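Local coordinates for protein N-acylethanolamine-hydrolyzing acid amidase subunit beta (Caenorhabditis elegans, PDB 6DY3) that probably degrades bioactive fatty acid amides such as N-palmitoylethanolamine to ethanolamine and free fatty acids, working as one half of an autocatalytically cleaved heterodimer, at residues I80-E83 with F84-K87; S93-I96 with R97-E101. All blocks are in the same frame, centred on the assembly; numbering follows the deposited sequence.

Interaction 1 of 2, residues I80-E83 with F84-K87; sequences ILME and FYTK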
# COMPACT_ATOMS: atom_id res chain seq x y z
N ILE B 80 3.49 21.62 -2.91
CA ILE B 80 2.27 20.90 -3.29
C ILE B 80 2.24 20.65 -4.79
O ILE B 80 1.86 19.57 -5.25
CB ILE B 80 1.02 21.68 -2.83
CG1 ILE B 80 -0.21 20.92 -3.29
CG2 ILE B 80 1.00 23.12 -3.38
CD1 ILE B 80 -1.44 21.24 -2.50
N LEU B 81 2.66 21.65 -5.59
CA LEU B 81 2.68 21.50 -7.04
C LEU B 81 3.61 20.39 -7.46
O LEU B 81 3.28 19.59 -8.35
CB LEU B 81 3.10 22.81 -7.70
CG LEU B 81 2.08 23.94 -7.67
CD1 LEU B 81 2.61 25.07 -8.53
CD2 LEU B 81 0.70 23.52 -8.13
N MET B 82 4.80 20.33 -6.86
CA MET B 82 5.75 19.27 -7.18
C MET B 82 5.25 17.91 -6.70
O MET B 82 5.53 16.89 -7.33
CB MET B 82 7.11 19.60 -6.55
CG MET B 82 8.26 18.75 -7.04
SD MET B 82 8.48 18.84 -8.82
CE MET B 82 9.82 17.66 -9.06
N GLU B 83 4.51 17.87 -5.58
CA GLU B 83 3.91 16.61 -5.13
C GLU B 83 2.89 16.10 -6.14
O GLU B 83 2.93 14.94 -6.55
CB GLU B 83 3.25 16.79 -3.76
CG GLU B 83 4.21 17.17 -2.62
CD GLU B 83 4.85 15.97 -1.93
OE1 GLU B 83 4.59 14.82 -2.34
OE2 GLU B 83 5.63 16.18 -0.97
N PHE B 84 1.96 16.97 -6.55
CA PHE B 84 0.98 16.58 -7.56
C PHE B 84 1.64 16.23 -8.88
O PHE B 84 1.18 15.33 -9.59
CB PHE B 84 -0.03 17.71 -7.76
CG PHE B 84 -1.16 17.70 -6.77
CD1 PHE B 84 -2.47 17.87 -7.20
CD2 PHE B 84 -0.92 17.53 -5.42
CE1 PHE B 84 -3.52 17.87 -6.30
CE2 PHE B 84 -1.97 17.52 -4.51
CZ PHE B 84 -3.27 17.69 -4.95
N TYR B 85 2.73 16.92 -9.23
CA TYR B 85 3.39 16.68 -10.50
C TYR B 85 3.94 15.26 -10.57
O TYR B 85 3.73 14.54 -11.56
CB TYR B 85 4.50 17.70 -10.71
CG TYR B 85 5.36 17.45 -11.94
CD1 TYR B 85 4.86 17.69 -13.21
CD2 TYR B 85 6.66 16.99 -11.82
CE1 TYR B 85 5.63 17.47 -14.34
CE2 TYR B 85 7.45 16.77 -12.94
CZ TYR B 85 6.93 17.01 -14.20
OH TYR B 85 7.70 16.80 -15.31
N THR B 86 4.66 14.82 -9.54
CA THR B 86 5.25 13.49 -9.56
C THR B 86 4.19 12.41 -9.44
O THR B 86 4.34 11.33 -10.02
CB THR B 86 6.28 13.35 -8.44
OG1 THR B 86 5.62 13.43 -7.18
CG2 THR B 86 7.32 14.45 -8.53
N LYS B 87 3.11 12.67 -8.70
CA LYS B 87 2.03 11.68 -8.60
C LYS B 87 1.38 11.44 -9.95
O LYS B 87 0.99 10.30 -10.26
CB LYS B 87 1.00 12.15 -7.58
CG LYS B 87 1.41 11.92 -6.13
CD LYS B 87 0.28 12.28 -5.18
CE LYS B 87 0.54 11.78 -3.77
NZ LYS B 87 1.68 12.48 -3.13
O HOH W 1 4.41 13.44 -4.33
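Glu83 and Lys87 form a long, loose ion pair with a water beside it. Glu83 OE1 stands 3.8 Å from Lys87 NZ, and the water accepts from Lys87 NZ at 3.1 Å while donating to the backbone oxygen of Glu83. Its link to OE1 is doubtful, the approach being too short to trust at this resolution. Glu83 reaches the pair by a bend at chi2 (-87°), and the two side chains slant across each other. Lys87 curls at its last torsion, its CG and CD passing over the carbonyl oxygen of Glu83. The ammonium has a stronger partner in Ser120 OG, with Asp100 of the alpha subunit as a weak, distant ion pair.

The Glu83–Lys87 pair is an i to i+4 contact along helix 76-89 of the beta subunit of an Ntn hydrolase. The two segments are joined by Phe84 N to Ile80 O (2.9 Å, nearly straight at 174°) and by the corresponding bonds of Tyr85 to Leu81, Thr86 to Met82 and Lys87 to Glu83. Ile80 and Phe84 run alongside each other, pointing the same way, with Ile80 CG1 4.0 Å from Phe84 CE2. Ile80 packs on Leu55 and Phe84 on Val59, both of the alpha subunit. Cutting Phe84 back to an alanine would probably leave Ile80 CG1 and Val59 of the alpha subunit without their aromatic neighbour and open a gap at the subunit interface.

Elsewhere round the helix, Met82 makes a Met-aromatic contact with Tyr85. Met82 SD lies 5.1 Å from the centroid of the Tyr85 ring, 61° off its normal, and 4.0 Å from Tyr85 CD2. Beyond the sulfur, Met82 CE reaches the methyl CG2 of Thr86 at 4.1 Å, the two side chains meeting nearly at a right angle.

Interaction 2 of 2, residues S93-I96 with R97-E101; sequences SFFI and RDVLE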
# COMPACT_ATOMS: atom_id res chain seq x y z
N SER B 93 0.41 3.66 -7.21
CA SER B 93 -0.20 2.35 -6.97
C SER B 93 -0.05 1.43 -8.17
O SER B 93 0.07 0.21 -8.01
CB SER B 93 -1.68 2.51 -6.61
OG SER B 93 -2.44 2.88 -7.75
N PHE B 94 -0.05 1.99 -9.38
CA PHE B 94 0.08 1.16 -10.58
C PHE B 94 1.53 0.81 -10.87
O PHE B 94 1.80 -0.23 -11.47
CB PHE B 94 -0.57 1.87 -11.76
CG PHE B 94 -2.02 2.15 -11.54
CD1 PHE B 94 -2.43 3.38 -11.05
CD2 PHE B 94 -2.98 1.17 -11.76
CE1 PHE B 94 -3.76 3.63 -10.81
CE2 PHE B 94 -4.32 1.42 -11.52
CZ PHE B 94 -4.71 2.66 -11.05
N PHE B 95 2.46 1.65 -10.44
CA PHE B 95 3.87 1.28 -10.52
C PHE B 95 4.14 0.06 -9.65
O PHE B 95 4.82 -0.88 -10.08
CB PHE B 95 4.75 2.46 -10.11
CG PHE B 95 6.22 2.21 -10.28
CD1 PHE B 95 6.86 2.61 -11.43
CD2 PHE B 95 6.96 1.57 -9.30
CE1 PHE B 95 8.21 2.39 -11.60
CE2 PHE B 95 8.30 1.35 -9.47
CZ PHE B 95 8.93 1.75 -10.62
N ILE B 96 3.61 0.06 -8.42
CA ILE B 96 3.78 -1.08 -7.52
C ILE B 96 3.19 -2.34 -8.14
O ILE B 96 3.82 -3.40 -8.14
CB ILE B 96 3.14 -0.79 -6.15
CG1 ILE B 96 3.67 0.53 -5.55
CG2 ILE B 96 3.37 -1.96 -5.19
CD1 ILE B 96 5.15 0.52 -5.21
N ARG B 97 1.97 -2.25 -8.65
CA ARG B 97 1.33 -3.42 -9.25
C ARG B 97 2.13 -3.92 -10.44
O ARG B 97 2.26 -5.13 -10.64
CB ARG B 97 -0.10 -3.08 -9.66
CG ARG B 97 -0.83 -4.23 -10.34
CD ARG B 97 -2.24 -3.82 -10.72
NE ARG B 97 -2.86 -4.78 -11.64
CZ ARG B 97 -4.06 -4.61 -12.19
NH1 ARG B 97 -4.77 -3.52 -11.92
NH2 ARG B 97 -4.54 -5.53 -13.02
N ASP B 98 2.68 -3.00 -11.24
CA ASP B 98 3.48 -3.41 -12.39
C ASP B 98 4.73 -4.15 -11.95
O ASP B 98 5.18 -5.09 -12.63
CB ASP B 98 3.85 -2.18 -13.21
CG ASP B 98 4.65 -2.52 -14.45
OD1 ASP B 98 4.05 -2.96 -15.45
OD2 ASP B 98 5.89 -2.34 -14.42
N VAL B 99 5.32 -3.75 -10.83
CA VAL B 99 6.49 -4.47 -10.32
C VAL B 99 6.09 -5.87 -9.86
O VAL B 99 6.80 -6.85 -10.14
CB VAL B 99 7.15 -3.67 -9.18
CG1 VAL B 99 8.26 -4.49 -8.51
CG2 VAL B 99 7.71 -2.36 -9.71
N LEU B 100 4.96 -5.99 -9.17
CA LEU B 100 4.49 -7.30 -8.73
C LEU B 100 4.22 -8.22 -9.91
O LEU B 100 4.34 -9.44 -9.78
CB LEU B 100 3.22 -7.16 -7.88
CG LEU B 100 3.39 -6.62 -6.46
CD1 LEU B 100 2.03 -6.32 -5.84
CD2 LEU B 100 4.17 -7.60 -5.61
N GLU B 101 3.87 -7.66 -11.06
CA GLU B 101 3.50 -8.46 -12.22
C GLU B 101 4.69 -8.86 -13.08
O GLU B 101 4.66 -9.94 -13.68
CB GLU B 101 2.48 -7.70 -13.08
CG GLU B 101 1.86 -8.53 -14.19
CD GLU B 101 0.64 -7.87 -14.80
OE1 GLU B 101 -0.31 -7.54 -14.05
OE2 GLU B 101 0.61 -7.67 -16.03
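The ring of Phe95 meets Val99 CG2 obliquely; CE2 is 3.8 Å from that methyl and CD2 4.0 Å. Phe119 meets the same Phe95 ring edge-to-face. One residue earlier, one face of the Phe94 ring carries Ser93 OG, 3.3 Å above the ring plane and displaced toward the rim, and Phe70 of the alpha subunit packs edge-to-face with Phe94. The guanidinium of Arg97 is another flat group, and each of its nitrogens is engaged: NE with Tyr44 OH, NH1 with the backbone oxygen of Asn53, and NH2 in a salt bridge to Glu77 of the alpha subunit. With CG anti to the backbone nitrogen (chi1 178°) and the chain straight out to NE, Arg97 carries this group well away from its own helix, and the three partners should hold it from turning.

The backbone between these side chains is regular. Arg97, Asp98, Val99 and Leu100 donate to the carbonyl oxygens four residues earlier, Leu100 N reaching Ile96 O at 3.0 Å and lying in that carbonyl's plane. Val99 CG2, anti to its own carbonyl carbon (CG1 is the branch anti to N), also rests 3.3 Å from Phe95 O, so one methyl touches both the ring and the backbone of the residue a turn before.

Helix 92-102 lies among several elements. Ile96 and Val99 pack on Phe113 of helix 106-113, which Phe95 also touches, and Val99 reaches Ala109 there. Ile96 leans on Leu68, Val99 on Tyr64, and Leu100 on Tyr64 and Val66, all of strand 64-70 in the seven-stranded antiparallel sheet, while Phe94 and Arg97 turn to Ile74 of the alpha subunit.

Interactions 1 and 2 lie on successive helices, 76-89 and 92-102, with centres about 20 Å apart and nearest atoms about 7 Å apart, so they do not touch. Both are mostly buried, but interaction 1 lies farther from the centre of the chain, about 22 Å against 13 Å, and has two exposed residues, Leu81 and Tyr85, against Asp98 alone in interaction 2. Both helices also pack on the alpha subunit. Within 80-87 a long ion pair with a water beside it joins two side chains, although Lys87 also bonds outside, whereas in 93-101 Arg97 and Glu101 bond to outside partners and apolar groups face strand 64-70 and helix 106-113.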